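Local coordinates for histidinol dehydrogenase (Elizabethkingia anophelis NUHP1, PDB 6AN0), which probably catalyses the last step of histidine biosynthesis, the two successive NAD-dependent oxidations of L-histidinol to L-histidine, with zinc as cofactor, at residues 159-169 and 184-195; 207-215 and 230-238. All blocks are in the same frame, centred on the assembly; numbering follows the deposited sequence.

Contact 1. Residues 159-169 and 184-195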
loop_
_atom_site.group_PDB
_atom_site.type_symbol
_atom_site.label_atom_id
_atom_site.label_comp_id
_atom_site.label_asym_id
_atom_site.label_seq_id
_atom_site.Cartn_x
_atom_site.Cartn_y
_atom_site.Cartn_z
ATOM N N ILE A 159 16.923 4.553 -9.263
ATOM C CA ILE A 159 15.917 3.797 -10.011
ATOM C C ILE A 159 16.628 2.717 -10.816
ATOM O O ILE A 159 17.502 3.019 -11.636
ATOM C CB ILE A 159 15.094 4.699 -10.939
ATOM C CG1 ILE A 159 14.367 5.773 -10.116
ATOM C CG2 ILE A 159 14.138 3.819 -11.768
ATOM C CD1 ILE A 159 13.751 6.900 -10.930
ATOM N N THR A 160 16.243 1.465 -10.592
ATOM C CA THR A 160 16.799 0.322 -11.297
ATOM C C THR A 160 15.739 -0.233 -12.232
ATOM O O THR A 160 14.562 -0.291 -11.868
ATOM C CB THR A 160 17.241 -0.757 -10.300
ATOM O OG1 THR A 160 18.482 -0.361 -9.709
ATOM C CG2 THR A 160 17.409 -2.113 -10.982
ATOM N N LEU A 161 16.145 -0.628 -13.442
ATOM C CA LEU A 161 15.238 -1.307 -14.366
ATOM C C LEU A 161 15.876 -2.619 -14.806
ATOM O O LEU A 161 16.995 -2.612 -15.327
ATOM C CB LEU A 161 14.932 -0.417 -15.575
ATOM C CG LEU A 161 13.755 -0.881 -16.436
ATOM C CD1 LEU A 161 13.112 0.342 -17.087
ATOM C CD2 LEU A 161 14.177 -1.875 -17.498
ATOM N N CYS A 162 15.173 -3.735 -14.589
ATOM C CA CYS A 162 15.585 -5.064 -15.041
ATOM C C CYS A 162 14.675 -5.529 -16.170
ATOM O O CYS A 162 13.448 -5.458 -16.049
ATOM C CB CYS A 162 15.511 -6.093 -13.911
ATOM S SG CYS A 162 16.764 -5.890 -12.630
ATOM N N THR A 163 15.275 -6.058 -17.238
ATOM C CA THR A 163 14.502 -6.580 -18.362
ATOM C C THR A 163 15.367 -7.614 -19.063
ATOM O O THR A 163 16.578 -7.388 -19.203
ATOM C CB THR A 163 14.077 -5.437 -19.311
ATOM O OG1 THR A 163 13.168 -5.920 -20.314
ATOM C CG2 THR A 163 15.271 -4.788 -19.983
ATOM N N PRO A 164 14.820 -8.764 -19.451
ATOM C CA PRO A 164 15.674 -9.890 -19.879
ATOM C C PRO A 164 16.172 -9.722 -21.304
ATOM O O PRO A 164 15.469 -9.174 -22.165
ATOM C CB PRO A 164 14.748 -11.106 -19.755
ATOM C CG PRO A 164 13.364 -10.545 -19.823
ATOM C CD PRO A 164 13.430 -9.187 -19.185
ATOM N N PRO A 165 17.385 -10.190 -21.589
ATOM C CA PRO A 165 17.912 -10.133 -22.955
ATOM C C PRO A 165 17.296 -11.196 -23.851
ATOM O O PRO A 165 16.771 -12.215 -23.396
ATOM C CB PRO A 165 19.408 -10.407 -22.762
ATOM C CG PRO A 165 19.437 -11.325 -21.559
ATOM C CD PRO A 165 18.351 -10.781 -20.646
ATOM N N ASP A 166 17.395 -10.955 -25.155
ATOM C CA ASP A 166 17.104 -12.023 -26.094
ATOM C C ASP A 166 18.325 -12.945 -26.189
ATOM O O ASP A 166 19.321 -12.767 -25.480
ATOM C CB ASP A 166 16.654 -11.449 -27.438
ATOM C CG ASP A 166 17.755 -10.704 -28.192
ATOM O OD1 ASP A 166 18.954 -10.809 -27.859
ATOM O OD2 ASP A 166 17.399 -10.003 -29.162
ATOM N N GLU A 167 18.259 -13.951 -27.060
ATOM C CA GLU A 167 19.328 -14.945 -27.103
ATOM C C GLU A 167 20.651 -14.360 -27.581
ATOM O O GLU A 167 21.698 -14.983 -27.379
ATOM C CB GLU A 167 18.922 -16.130 -27.983
ATOM C CG GLU A 167 17.633 -16.793 -27.511
ATOM C CD GLU A 167 17.503 -18.245 -27.939
ATOM O OE1 GLU A 167 18.451 -18.782 -28.545
ATOM O OE2 GLU A 167 16.448 -18.851 -27.652
ATOM N N SER A 168 20.635 -13.181 -28.190
ATOM C CA SER A 168 21.862 -12.526 -28.611
ATOM C C SER A 168 22.380 -11.537 -27.578
ATOM O O SER A 168 23.376 -10.851 -27.841
ATOM C CB SER A 168 21.639 -11.817 -29.948
ATOM O OG SER A 168 21.159 -12.730 -30.917
ATOM N N GLY A 169 21.735 -11.453 -26.416
ATOM C CA GLY A 169 22.124 -10.528 -25.373
ATOM C C GLY A 169 21.564 -9.123 -25.487
ATOM O O GLY A 169 21.964 -8.253 -24.704
ATOM N N ILE A 184 16.502 7.111 -16.501
ATOM C CA ILE A 184 16.912 5.874 -15.846
ATOM C C ILE A 184 18.262 5.466 -16.426
ATOM O O ILE A 184 18.388 5.251 -17.637
ATOM C CB ILE A 184 15.858 4.772 -16.038
ATOM C CG1 ILE A 184 14.531 5.178 -15.378
ATOM C CG2 ILE A 184 16.363 3.449 -15.478
ATOM C CD1 ILE A 184 13.399 4.250 -15.700
ATOM N N LYS A 185 19.287 5.381 -15.565
ATOM C CA LYS A 185 20.630 5.041 -16.011
ATOM C C LYS A 185 21.091 3.653 -15.594
ATOM O O LYS A 185 22.074 3.159 -16.151
ATOM C CB LYS A 185 21.645 6.071 -15.488
ATOM C CG LYS A 185 21.399 7.482 -15.994
ATOM C CD LYS A 185 21.575 7.547 -17.503
ATOM C CE LYS A 185 20.931 8.793 -18.089
ATOM N NZ LYS A 185 21.478 10.033 -17.485
ATOM N N ASN A 186 20.421 3.021 -14.638
ATOM C CA ASN A 186 20.826 1.718 -14.104
ATOM C C ASN A 186 19.907 0.672 -14.723
ATOM O O ASN A 186 18.839 0.376 -14.194
ATOM C CB ASN A 186 20.735 1.695 -12.579
ATOM C CG ASN A 186 21.681 2.692 -11.903
ATOM O OD1 ASN A 186 22.652 3.155 -12.498
ATOM N ND2 ASN A 186 21.398 3.010 -10.643
ATOM N N ILE A 187 20.339 0.096 -15.848
ATOM C CA ILE A 187 19.534 -0.846 -16.619
ATOM C C ILE A 187 20.292 -2.161 -16.694
ATOM O O ILE A 187 21.465 -2.181 -17.089
ATOM C CB ILE A 187 19.237 -0.302 -18.030
ATOM C CG1 ILE A 187 18.592 1.090 -17.942
ATOM C CG2 ILE A 187 18.368 -1.270 -18.822
ATOM C CD1 ILE A 187 18.394 1.740 -19.301
ATOM N N TYR A 188 19.619 -3.252 -16.330
ATOM C CA TYR A 188 20.257 -4.546 -16.168
ATOM C C TYR A 188 19.565 -5.599 -17.022
ATOM O O TYR A 188 18.330 -5.680 -17.060
ATOM C CB TYR A 188 20.250 -4.967 -14.693
ATOM C CG TYR A 188 20.889 -3.919 -13.821
ATOM C CD1 TYR A 188 20.111 -3.066 -13.043
ATOM C CD2 TYR A 188 22.263 -3.738 -13.826
ATOM C CE1 TYR A 188 20.704 -2.094 -12.252
ATOM C CE2 TYR A 188 22.859 -2.774 -13.042
ATOM C CZ TYR A 188 22.076 -1.950 -12.264
ATOM O OH TYR A 188 22.677 -0.987 -11.484
ATOM N N LYS A 189 20.380 -6.418 -17.680
ATOM C CA LYS A 189 19.907 -7.533 -18.500
ATOM C C LYS A 189 19.587 -8.699 -17.571
ATOM O O LYS A 189 20.448 -9.521 -17.260
ATOM C CB LYS A 189 20.962 -7.924 -19.522
ATOM C CG LYS A 189 21.357 -6.821 -20.489
ATOM C CD LYS A 189 22.493 -7.308 -21.392
ATOM C CE LYS A 189 22.938 -6.227 -22.357
ATOM N NZ LYS A 189 23.950 -6.728 -23.336
ATOM N N ALA A 190 18.334 -8.775 -17.129
ATOM C CA ALA A 190 17.920 -9.814 -16.189
ATOM C C ALA A 190 16.408 -9.939 -16.215
ATOM O O ALA A 190 15.698 -8.930 -16.285
ATOM C CB ALA A 190 18.373 -9.501 -14.756
ATOM N N GLY A 191 15.914 -11.175 -16.123
ATOM C CA GLY A 191 14.487 -11.417 -16.099
ATOM C C GLY A 191 14.101 -12.403 -15.011
ATOM O O GLY A 191 14.950 -12.943 -14.298
ATOM N N GLY A 192 12.791 -12.623 -14.909
ATOM C CA GLY A 192 12.254 -13.748 -14.153
ATOM C C GLY A 192 12.488 -13.657 -12.651
ATOM O O GLY A 192 12.655 -12.581 -12.077
ATOM N N ILE A 193 12.473 -14.836 -12.011
ATOM C CA ILE A 193 12.657 -14.893 -10.561
ATOM C C ILE A 193 14.006 -14.298 -10.173
ATOM O O ILE A 193 14.119 -13.581 -9.169
ATOM C CB ILE A 193 12.516 -16.339 -10.045
ATOM C CG1 ILE A 193 11.141 -16.928 -10.379
ATOM C CG2 ILE A 193 12.715 -16.380 -8.524
ATOM C CD1 ILE A 193 11.082 -18.474 -10.127
ATOM N N GLN A 194 15.052 -14.588 -10.959
ATOM C CA GLN A 194 16.389 -14.132 -10.594
ATOM C C GLN A 194 16.503 -12.611 -10.617
ATOM O O GLN A 194 17.208 -12.039 -9.777
ATOM C CB GLN A 194 17.455 -14.791 -11.494
ATOM C CG GLN A 194 17.319 -14.551 -13.031
ATOM C CD GLN A 194 16.384 -15.547 -13.731
ATOM O OE1 GLN A 194 15.612 -16.257 -13.086
ATOM N NE2 GLN A 194 16.452 -15.591 -15.063
ATOM N N ALA A 195 15.800 -11.932 -11.532
ATOM C CA ALA A 195 15.790 -10.472 -11.508
ATOM C C ALA A 195 15.120 -9.945 -10.244
ATOM O O ALA A 195 15.629 -9.015 -9.604
ATOM C CB ALA A 195 15.090 -9.909 -12.749
HETATM O O HOH W 1 18.835 4.910 -12.863
#
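Leu161 is held by the neighbouring strand through both its backbone N and its backbone O: its N donates to Asn186 O (3.0 Å) and its O accepts from Tyr188 N (2.9 Å). Thr163 N carries the ladder on to Tyr188 O in a bond 164° straight at the hydrogen. At the next rung the line bends, and Ala190 N meets Thr163 O from above the carbonyl plane, where the chain leaves the strand. On the face shared by Thr160, Cys162 and Tyr188, Thr160 CG2 lies 3.5 Å from Tyr188 CD1 at the ring's edge; OG1 stands beside the backbone N (chi1 -77°) and CG2 anti to it, and OG1 also reaches that edge, in the ring plane. On the Leu161 face, Ile184 crosses Ile159 at about a right angle, its CG1 3.9 Å from Ile159 CG2, and its CG2 meets Leu161 CB. These parallel strands are the two arms of a right-handed beta-alpha-beta crossover whose helix 173-181 packs on Ile187 and Thr163. Beyond the strand end, Pro164 CB rests 3.7 Å from Gly191 CA. The extended Lys189 chain runs out to place NZ 2.9 Å from Gly169 O, just after the Asx turn of Asp166, and the same ammonium forms a salt bridge with Glu74. Ala195 CB, in the first turn of helix 192-201, meets Cys162 CB. That helix bears Gln194, predicted to bind NAD(+), while Gly192 N is hydrogen-bonded to the hydroxyl of Tyr132, another residue predicted to bind NAD(+).

Contact 2. Residues 207-215 and 230-238. With EDO (1,2-ethanediol), chain D.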
loop_
_atom_site.group_PDB
_atom_site.type_symbol
_atom_site.label_atom_id
_atom_site.label_comp_id
_atom_site.label_asym_id
_atom_site.label_seq_id
_atom_site.Cartn_x
_atom_site.Cartn_y
_atom_site.Cartn_z
ATOM N N GLU A 207 22.201 -2.786 -6.795
ATOM C CA GLU A 207 21.859 -2.413 -5.429
ATOM C C GLU A 207 20.407 -2.783 -5.153
ATOM O O GLU A 207 19.546 -2.675 -6.029
ATOM C CB GLU A 207 22.067 -0.917 -5.200
ATOM N N LYS A 208 20.131 -3.223 -3.932
ATOM C CA LYS A 208 18.802 -3.736 -3.656
ATOM C C LYS A 208 17.793 -2.603 -3.559
ATOM O O LYS A 208 18.108 -1.484 -3.135
ATOM C CB LYS A 208 18.785 -4.576 -2.381
ATOM C CG LYS A 208 18.793 -3.832 -1.073
ATOM C CD LYS A 208 18.775 -4.842 0.089
ATOM C CE LYS A 208 18.949 -4.167 1.437
ATOM N NZ LYS A 208 17.905 -3.130 1.657
ATOM N N ALA A 209 16.571 -2.920 -3.967
ATOM C CA ALA A 209 15.445 -2.005 -3.993
ATOM C C ALA A 209 14.717 -1.992 -2.652
ATOM O O ALA A 209 14.724 -2.977 -1.906
ATOM C CB ALA A 209 14.477 -2.423 -5.101
ATOM N N ASP A 210 14.079 -0.856 -2.345
ATOM C CA ASP A 210 13.126 -0.806 -1.241
ATOM C C ASP A 210 11.724 -1.211 -1.668
ATOM O O ASP A 210 10.947 -1.700 -0.840
ATOM C CB ASP A 210 13.065 0.609 -0.643
ATOM C CG ASP A 210 14.414 1.079 -0.114
ATOM O OD1 ASP A 210 14.851 2.194 -0.482
ATOM O OD2 ASP A 210 15.033 0.331 0.679
ATOM N N LYS A 211 11.389 -1.005 -2.940
ATOM C CA LYS A 211 10.068 -1.323 -3.474
ATOM C C LYS A 211 10.231 -1.705 -4.941
ATOM O O LYS A 211 10.982 -1.053 -5.674
ATOM C CB LYS A 211 9.104 -0.134 -3.316
ATOM C CG LYS A 211 7.649 -0.442 -3.660
ATOM C CD LYS A 211 6.713 0.666 -3.121
ATOM C CE LYS A 211 5.252 0.413 -3.484
ATOM N NZ LYS A 211 4.345 1.422 -2.803
ATOM N N ILE A 212 9.525 -2.761 -5.362
ATOM C CA ILE A 212 9.611 -3.291 -6.724
ATOM C C ILE A 212 8.263 -3.133 -7.418
ATOM O O ILE A 212 7.224 -3.495 -6.854
ATOM C CB ILE A 212 10.048 -4.769 -6.714
ATOM C CG1 ILE A 212 11.465 -4.905 -6.129
ATOM C CG2 ILE A 212 9.939 -5.383 -8.120
ATOM C CD1 ILE A 212 11.867 -6.361 -5.762
ATOM N N PHE A 213 8.293 -2.619 -8.651
ATOM C CA PHE A 213 7.117 -2.326 -9.462
ATOM C C PHE A 213 7.148 -3.121 -10.762
ATOM O O PHE A 213 8.219 -3.375 -11.320
ATOM C CB PHE A 213 7.068 -0.848 -9.848
ATOM C CG PHE A 213 6.838 0.080 -8.703
ATOM C CD1 PHE A 213 5.585 0.633 -8.494
ATOM C CD2 PHE A 213 7.878 0.414 -7.840
ATOM C CE1 PHE A 213 5.365 1.513 -7.439
ATOM C CE2 PHE A 213 7.663 1.291 -6.786
ATOM C CZ PHE A 213 6.412 1.838 -6.586
ATOM N N GLY A 214 5.965 -3.452 -11.279
ATOM C CA GLY A 214 5.841 -3.967 -12.629
ATOM C C GLY A 214 5.332 -5.399 -12.674
ATOM O O GLY A 214 5.830 -6.270 -11.965
ATOM N N PRO A 215 4.319 -5.663 -13.493
ATOM C CA PRO A 215 3.786 -7.026 -13.602
ATOM C C PRO A 215 4.634 -7.918 -14.499
ATOM O O PRO A 215 5.474 -7.466 -15.276
ATOM C CB PRO A 215 2.390 -6.810 -14.201
ATOM C CG PRO A 215 2.518 -5.545 -14.981
ATOM C CD PRO A 215 3.445 -4.678 -14.162
ATOM N N PHE A 230 11.019 -10.877 2.732
ATOM C CA PHE A 230 12.391 -10.487 3.020
ATOM C C PHE A 230 12.544 -8.973 3.134
ATOM O O PHE A 230 13.661 -8.455 3.070
ATOM C CB PHE A 230 13.328 -11.070 1.966
ATOM C CG PHE A 230 13.304 -12.573 1.935
ATOM C CD1 PHE A 230 14.075 -13.303 2.823
ATOM C CD2 PHE A 230 12.475 -13.252 1.055
ATOM C CE1 PHE A 230 14.038 -14.690 2.820
ATOM C CE2 PHE A 230 12.433 -14.639 1.040
ATOM C CZ PHE A 230 13.216 -15.360 1.928
ATOM N N GLY A 231 11.438 -8.252 3.274
ATOM C CA GLY A 231 11.480 -6.845 3.626
ATOM C C GLY A 231 11.185 -5.864 2.509
ATOM O O GLY A 231 11.054 -4.674 2.798
ATOM N N VAL A 232 11.083 -6.298 1.256
ATOM C CA VAL A 232 10.841 -5.355 0.163
ATOM C C VAL A 232 9.336 -5.120 0.028
ATOM O O VAL A 232 8.525 -6.009 0.318
ATOM C CB VAL A 232 11.475 -5.876 -1.152
ATOM C CG1 VAL A 232 10.673 -7.021 -1.726
ATOM C CG2 VAL A 232 11.623 -4.759 -2.178
ATOM N N ALA A 233 8.949 -3.899 -0.370
ATOM C CA ALA A 233 7.557 -3.607 -0.701
ATOM C C ALA A 233 7.315 -3.898 -2.181
ATOM O O ALA A 233 8.241 -3.852 -2.987
ATOM C CB ALA A 233 7.209 -2.145 -0.387
ATOM N N ILE A 234 6.059 -4.187 -2.545
ATOM C CA ILE A 234 5.710 -4.326 -3.957
ATOM C C ILE A 234 4.510 -3.443 -4.281
ATOM O O ILE A 234 3.788 -2.990 -3.391
ATOM C CB ILE A 234 5.432 -5.797 -4.349
ATOM C CG1 ILE A 234 4.173 -6.325 -3.653
ATOM C CG2 ILE A 234 6.670 -6.653 -4.026
ATOM C CD1 ILE A 234 3.790 -7.730 -4.097
ATOM N N ASP A 235 4.309 -3.195 -5.587
ATOM C CA ASP A 235 3.284 -2.233 -6.003
ATOM C C ASP A 235 1.881 -2.757 -5.726
ATOM O O ASP A 235 1.087 -2.097 -5.044
ATOM C CB ASP A 235 3.439 -1.831 -7.483
ATOM C CG ASP A 235 3.662 -3.010 -8.442
ATOM O OD1 ASP A 235 3.862 -4.172 -8.015
ATOM O OD2 ASP A 235 3.661 -2.732 -9.667
ATOM N N MET A 236 1.567 -3.943 -6.212
ATOM C CA MET A 236 0.238 -4.505 -6.010
ATOM C C MET A 236 0.258 -5.965 -6.445
ATOM O O MET A 236 1.205 -6.379 -7.124
ATOM C CB MET A 236 -0.786 -3.731 -6.829
ATOM C CG MET A 236 -0.562 -3.920 -8.303
ATOM S SD MET A 236 -1.669 -2.869 -9.244
ATOM C CE MET A 236 -1.002 -1.261 -8.862
ATOM N N PRO A 237 -0.762 -6.760 -6.105
ATOM C CA PRO A 237 -0.846 -8.125 -6.639
ATOM C C PRO A 237 -1.145 -8.124 -8.131
ATOM O O PRO A 237 -1.628 -7.144 -8.699
ATOM C CB PRO A 237 -2.003 -8.754 -5.853
ATOM C CG PRO A 237 -2.287 -7.826 -4.733
ATOM C CD PRO A 237 -1.874 -6.473 -5.182
ATOM N N ALA A 238 -0.877 -9.261 -8.765
ATOM C CA ALA A 238 -0.933 -9.350 -10.218
ATOM C C ALA A 238 -2.077 -10.250 -10.689
ATOM O O ALA A 238 -2.703 -10.984 -9.915
ATOM C CB ALA A 238 0.405 -9.851 -10.776
HETATM C C1 EDO D . -0.484 1.134 -5.747
HETATM O O1 EDO D . -0.283 2.321 -4.969
HETATM C C2 EDO D . 0.916 0.644 -6.090
HETATM O O2 EDO D . 1.640 0.617 -4.869
#
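Asp235 OD2 takes the backbone N-H of Gly214 at 2.9 Å, in a bond 168° straight at the hydrogen that reaches the carboxylate from above its plane. With chi1 at 46°, CG sits between the backbone N and the carbonyl carbon, which turns the acid back to the first strand; its other oxygen, OD1, forms a salt bridge with Lys224 of helix 218-227. Two firm backbone bonds join the parallel strands of this beta-alpha-beta unit, Ala233 N to Asp210 O (3.0 Å) and Ile212 N to Ala233 O (2.9 Å), and a weak one follows from Asp235 N to Ile212 O. Asp235 CB lies 3.4 Å from Phe213 CD1, the ring and carboxylate planes 69° apart, and Phe213 stacks on Phe390. The extended Lys211 lays its CG against Ala233 CB at 3.7 Å and carries NZ to Ser389 O; an ethanediol, probably from the crystallisation liquor, donates from O2 to Asp235 O. On the face opposite Lys211, Val232 CG2 meets Ile212 CD1, and Asn381 of the second subunit donates to Asp210 O and Gly231 O. Held by Gly214 N and the Lys224 ammonium, the Asp235 carboxylate is probably stabilised as an anion, tying the ends of both strands to the crossover helix.

In the fold
Contacts 1 and 2 follow one another along the chain as two beta-alpha-beta units of one mixed sheet, their centres about 15 Å apart. They share neighbours: strand 117-132 pairs with strand 158-163 of contact 1 and strand 211-213 of contact 2, and helix 192-201, which begins in contact 1, packs with Ile196, Met199 and Thr200 on Ile212 of contact 2. Both contacts are largely buried, but the first is larger, with 725 Å² of surface against 449 Å², and rests on a longer ladder and aliphatic packing. Contact 2 has a shorter ladder, closed by a carboxylate, and meets the second subunit, whereas no other chain of the assembly touches contact 1.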